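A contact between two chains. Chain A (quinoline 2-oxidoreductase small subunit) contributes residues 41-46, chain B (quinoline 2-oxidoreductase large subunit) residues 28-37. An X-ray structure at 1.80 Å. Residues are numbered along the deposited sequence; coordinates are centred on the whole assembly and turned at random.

Chain A 41-46: LTGTKI
Chain B 28-37: TGRGRYIADL

Residues 41-46 of the small subunit (chain A) meet residues 28-37 of the large subunit (chain B) in a small contact that buries 271 Å² over both sides. Chain A has no regular helix or strand here. Its phi/psi values run -108/89 at L41(A), -81/8 at T42(A), -64/-32 at G43(A), -75/124 at T44(A), -106/156 at K45(A) and -119/120 at I46(A). T42(A) and G43(A) turn the chain; L41(A) before them and T44(A) to I46(A) after them are more extended.

Chain B is loop or turn apart from a 3-10 segment at 34-36. T28(B) is at -113/12. G29(B) has phi/psi 75/16, and its positive phi favours glycine. R30(B) is at -106/19. G31(B), at -75/157, R32(B), at -125/93, and Y33(B), at -92/170, are extended. I34(B), A35(B) and D36(B) follow at -53/-44, -71/-16 and -83/-16, then L37(B) at -66/135. D36(B) N donates to Y33(B) O at 2.9 Å, and L37(B) N donates to I34(B) O at 3.3 Å.

Two points set the register. G43(A) CA lies 3.7 Å from G29(B) CA, and T42(A) CA lies 6.0 Å from D36(B) CA. The pairs run in opposite order: from T42(A) to G43(A), the neighbour moves from D36(B) back to G29(B). The glycine pair permits the close backbone approach: an ideal CB on either residue would sit 3.1 Å from the CA of the other, which is tight. G43(A) CA also rests 3.6 Å from G29(B) O.

K45(A) is the main polar link. Its CB points toward chain B, and its rotamer is m, m, t, t. The two m angles bend the chain near its base; the two t angles then extend it to the ammonium group. K45(A) NZ donates to D36(B) OD2 at 2.8 Å, a hydrogen bond within a salt bridge. It also donates to T42(A) O at 2.8 Å, so the lysine closes back on its own loop while reaching the other subunit. K45(A) NZ is 3.5 Å from Y33(B) CD1, oblique to the ring.

D36(B) is oriented to receive this charge. Its CB points toward chain A, with chi1 m and chi2 -31°. D36(B) OD2 also accepts from Y33(B) N at 2.9 Å, with an N-H...O angle of 160°. This tie holds the carboxylate against the backbone before the 3-10 segment. D36(B) OD1 is bonded elsewhere in the structure and lies 3.5 Å from T42(A) CB.

Y33(B) has chi1 m and chi2 79°, and its CB points toward chain A. At G31(B), an ideal CB would clash with Y33(B) CE1 at 2.9 Å, so the bare glycine leaves room for the ring.

T42(A) also points its CB toward chain B. Chi1 p places T42(A) OG1 toward water 1, to which it donates at 2.7 Å. That water donates to G29(B) O at 2.6 Å and to G31(B) O at 2.8 Å, joining the threonine to two carbonyls. Water 2 accepts from G31(B) N at 2.9 Å. K45(A) NZ makes a weak bond of 3.2 Å to the oxygen of each water.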

ATOM      1  N   LEU A  41       4.514  -8.734  14.983  1.00 18.68           N
ATOM      2  CA  LEU A  41       5.943  -8.862  14.748  1.00 18.48           C
ATOM      3  C   LEU A  41       6.124  -9.995  13.746  1.00 17.44           C
ATOM      4  O   LEU A  41       6.276 -11.162  14.121  1.00 16.79           O
ATOM      5  CB  LEU A  41       6.657  -9.179  16.065  1.00 19.30           C
ATOM      6  CG  LEU A  41       6.540  -8.086  17.134  1.00 21.00           C
ATOM      7  CD1 LEU A  41       7.104  -8.590  18.457  1.00 18.48           C
ATOM      8  CD2 LEU A  41       7.287  -6.837  16.665  1.00 22.55           C
ATOM      9  N   THR A  42       6.105  -9.648  12.464  1.00 17.72           N
ATOM     10  CA  THR A  42       6.224 -10.645  11.408  1.00 16.62           C
ATOM     11  C   THR A  42       7.635 -11.121  11.090  1.00 17.71           C
ATOM     12  O   THR A  42       7.837 -11.863  10.128  1.00 15.32           O
ATOM     13  CB  THR A  42       5.548 -10.146  10.099  1.00 16.83           C
ATOM     14  OG1 THR A  42       6.109  -8.886   9.709  1.00 16.94           O
ATOM     15  CG2 THR A  42       4.049  -9.972  10.311  1.00 16.27           C
ATOM     16  N   GLY A  43       8.614 -10.718  11.897  1.00 16.46           N
ATOM     17  CA  GLY A  43       9.975 -11.161  11.654  1.00 15.69           C
ATOM     18  C   GLY A  43      10.115 -12.667  11.803  1.00 17.24           C
ATOM     19  O   GLY A  43      10.926 -13.298  11.126  1.00 16.49           O
ATOM     20  N   THR A  44       9.328 -13.247  12.703  1.00 17.00           N
ATOM     21  CA  THR A  44       9.345 -14.691  12.930  1.00 15.70           C
ATOM     22  C   THR A  44       8.608 -15.325  11.748  1.00 15.55           C
ATOM     23  O   THR A  44       7.459 -14.978  11.474  1.00 15.09           O
ATOM     24  CB  THR A  44       8.629 -15.046  14.263  1.00 16.21           C
ATOM     25  OG1 THR A  44       9.331 -14.428  15.355  1.00 16.51           O
ATOM     26  CG2 THR A  44       8.605 -16.553  14.482  1.00 15.14           C
ATOM     27  N   LYS A  45       9.276 -16.239  11.051  1.00 15.81           N
ATOM     28  CA  LYS A  45       8.698 -16.882   9.871  1.00 16.20           C
ATOM     29  C   LYS A  45       8.265 -18.320  10.101  1.00 17.56           C
ATOM     30  O   LYS A  45       8.785 -19.011  10.976  1.00 16.19           O
ATOM     31  CB  LYS A  45       9.702 -16.856   8.705  1.00 14.29           C
ATOM     32  CG  LYS A  45      10.304 -15.488   8.376  1.00 14.17           C
ATOM     33  CD  LYS A  45       9.255 -14.420   8.087  1.00 14.61           C
ATOM     34  CE  LYS A  45       9.912 -13.121   7.650  1.00 12.59           C
ATOM     35  NZ  LYS A  45       8.960 -11.978   7.620  1.00 12.73           N
ATOM     36  N   ILE A  46       7.322 -18.770   9.276  1.00 16.33           N
ATOM     37  CA  ILE A  46       6.794 -20.123   9.360  1.00 18.05           C
ATOM     38  C   ILE A  46       7.059 -20.871   8.056  1.00 18.29           C
ATOM     39  O   ILE A  46       6.601 -20.449   6.992  1.00 16.79           O
ATOM     40  CB  ILE A  46       5.272 -20.097   9.607  1.00 20.66           C
ATOM     41  CG1 ILE A  46       4.972 -19.348  10.907  1.00 22.76           C
ATOM     42  CG2 ILE A  46       4.735 -21.513   9.666  1.00 22.73           C
ATOM     43  CD1 ILE A  46       3.492 -19.137  11.159  1.00 26.56           C
TER
ATOM     44  N   THR B  28      16.659  -7.801  10.005  1.00 14.97           N
ATOM     45  CA  THR B  28      15.992  -7.163  11.131  1.00 16.38           C
ATOM     46  C   THR B  28      14.519  -7.522  11.260  1.00 16.51           C
ATOM     47  O   THR B  28      13.788  -6.894  12.028  1.00 17.56           O
ATOM     48  CB  THR B  28      16.103  -5.643  11.024  1.00 17.07           C
ATOM     49  OG1 THR B  28      15.599  -5.223   9.746  1.00 18.57           O
ATOM     50  CG2 THR B  28      17.564  -5.206  11.171  1.00 16.09           C
ATOM     51  N   GLY B  29      14.086  -8.530  10.511  1.00 16.39           N
ATOM     52  CA  GLY B  29      12.693  -8.935  10.568  1.00 15.09           C
ATOM     53  C   GLY B  29      11.787  -7.968   9.830  1.00 16.33           C
ATOM     54  O   GLY B  29      10.569  -7.992  10.006  1.00 16.73           O
ATOM     55  N   ARG B  30      12.367  -7.122   8.986  1.00 14.81           N
ATOM     56  CA  ARG B  30      11.566  -6.156   8.252  1.00 18.08           C
ATOM     57  C   ARG B  30      11.378  -6.463   6.768  1.00 16.84           C
ATOM     58  O   ARG B  30      11.047  -5.580   5.974  1.00 17.23           O
ATOM     59  CB  ARG B  30      12.139  -4.756   8.440  1.00 19.90           C
ATOM     60  CG  ARG B  30      12.116  -4.312   9.892  1.00 23.21           C
ATOM     61  CD  ARG B  30      12.201  -2.805   9.994  1.00 29.58           C
ATOM     62  NE  ARG B  30      12.186  -2.352  11.380  1.00 32.85           N
ATOM     63  CZ  ARG B  30      12.023  -1.086  11.742  1.00 35.51           C
ATOM     64  NH1 ARG B  30      12.024  -0.753  13.028  1.00 35.48           N
ATOM     65  NH2 ARG B  30      11.849  -0.152  10.816  1.00 34.68           N
ATOM     66  N   GLY B  31      11.603  -7.715   6.397  1.00 18.04           N
ATOM     67  CA  GLY B  31      11.380  -8.104   5.020  1.00 18.93           C
ATOM     68  C   GLY B  31       9.868  -8.163   4.945  1.00 18.89           C
ATOM     69  O   GLY B  31       9.216  -8.294   5.977  1.00 19.54           O
ATOM     70  N   ARG B  32       9.294  -8.045   3.758  1.00 18.82           N
ATOM     71  CA  ARG B  32       7.844  -8.092   3.648  1.00 17.75           C
ATOM     72  C   ARG B  32       7.447  -9.162   2.659  1.00 16.10           C
ATOM     73  O   ARG B  32       7.378  -8.899   1.458  1.00 18.59           O
ATOM     74  CB  ARG B  32       7.292  -6.740   3.195  1.00 19.63           C
ATOM     75  CG  ARG B  32       7.437  -5.634   4.233  1.00 24.16           C
ATOM     76  N   TYR B  33       7.195 -10.364   3.169  1.00 15.89           N
ATOM     77  CA  TYR B  33       6.814 -11.496   2.334  1.00 15.06           C
ATOM     78  C   TYR B  33       5.290 -11.594   2.213  1.00 14.79           C
ATOM     79  O   TYR B  33       4.553 -10.910   2.923  1.00 15.93           O
ATOM     80  CB  TYR B  33       7.401 -12.792   2.902  1.00 13.44           C
ATOM     81  CG  TYR B  33       8.912 -12.763   3.067  1.00 16.37           C
ATOM     82  CD1 TYR B  33       9.505 -12.113   4.151  1.00 16.57           C
ATOM     83  CD2 TYR B  33       9.747 -13.401   2.144  1.00 15.89           C
ATOM     84  CE1 TYR B  33      10.896 -12.100   4.319  1.00 17.42           C
ATOM     85  CE2 TYR B  33      11.138 -13.393   2.298  1.00 14.49           C
ATOM     86  CZ  TYR B  33      11.703 -12.744   3.392  1.00 16.46           C
ATOM     87  OH  TYR B  33      13.068 -12.774   3.571  1.00 15.11           O
ATOM     88  N   ILE B  34       4.818 -12.459   1.322  1.00 13.24           N
ATOM     89  CA  ILE B  34       3.385 -12.573   1.089  1.00 13.76           C
ATOM     90  C   ILE B  34       2.528 -12.817   2.339  1.00 12.36           C
ATOM     91  O   ILE B  34       1.482 -12.193   2.509  1.00 15.08           O
ATOM     92  CB  ILE B  34       3.102 -13.650   0.009  1.00 13.37           C
ATOM     93  CG1 ILE B  34       1.639 -13.582  -0.429  1.00 12.93           C
ATOM     94  CG2 ILE B  34       3.470 -15.027   0.525  1.00 13.84           C
ATOM     95  CD1 ILE B  34       1.266 -12.267  -1.098  1.00 14.43           C
ATOM     96  N   ALA B  35       2.967 -13.707   3.224  1.00 13.15           N
ATOM     97  CA  ALA B  35       2.202 -13.996   4.434  1.00 13.26           C
ATOM     98  C   ALA B  35       2.219 -12.844   5.438  1.00 14.55           C
ATOM     99  O   ALA B  35       1.405 -12.807   6.360  1.00 15.37           O
ATOM    100  CB  ALA B  35       2.727 -15.278   5.093  1.00 11.09           C
ATOM    101  N   ASP B  36       3.140 -11.899   5.264  1.00 15.53           N
ATOM    102  CA  ASP B  36       3.234 -10.764   6.181  1.00 16.53           C
ATOM    103  C   ASP B  36       2.252  -9.653   5.834  1.00 17.54           C
ATOM    104  O   ASP B  36       1.991  -8.772   6.652  1.00 18.03           O
ATOM    105  CB  ASP B  36       4.659 -10.184   6.187  1.00 15.28           C
ATOM    106  CG  ASP B  36       5.714 -11.235   6.477  1.00 16.09           C
ATOM    107  OD1 ASP B  36       5.395 -12.188   7.212  1.00 18.08           O
ATOM    108  OD2 ASP B  36       6.862 -11.108   5.982  1.00 17.49           O
ATOM    109  N   LEU B  37       1.699  -9.696   4.628  1.00 16.08           N
ATOM    110  CA  LEU B  37       0.767  -8.664   4.197  1.00 16.63           C
ATOM    111  C   LEU B  37      -0.528  -8.668   5.003  1.00 16.93           C
ATOM    112  O   LEU B  37      -1.107  -9.719   5.268  1.00 18.16           O
ATOM    113  CB  LEU B  37       0.448  -8.831   2.705  1.00 18.78           C
ATOM    114  CG  LEU B  37      -0.480  -7.783   2.078  1.00 21.20           C
ATOM    115  CD1 LEU B  37       0.243  -6.451   1.955  1.00 20.54           C
ATOM    116  CD2 LEU B  37      -0.928  -8.261   0.697  1.00 21.17           C
TER
HETATM  117  O   HOH W   1       8.593  -8.982   8.572  1.00 15.83           O
HETATM  118  O   HOH W   2      11.736 -10.432   7.505  1.00 16.83           O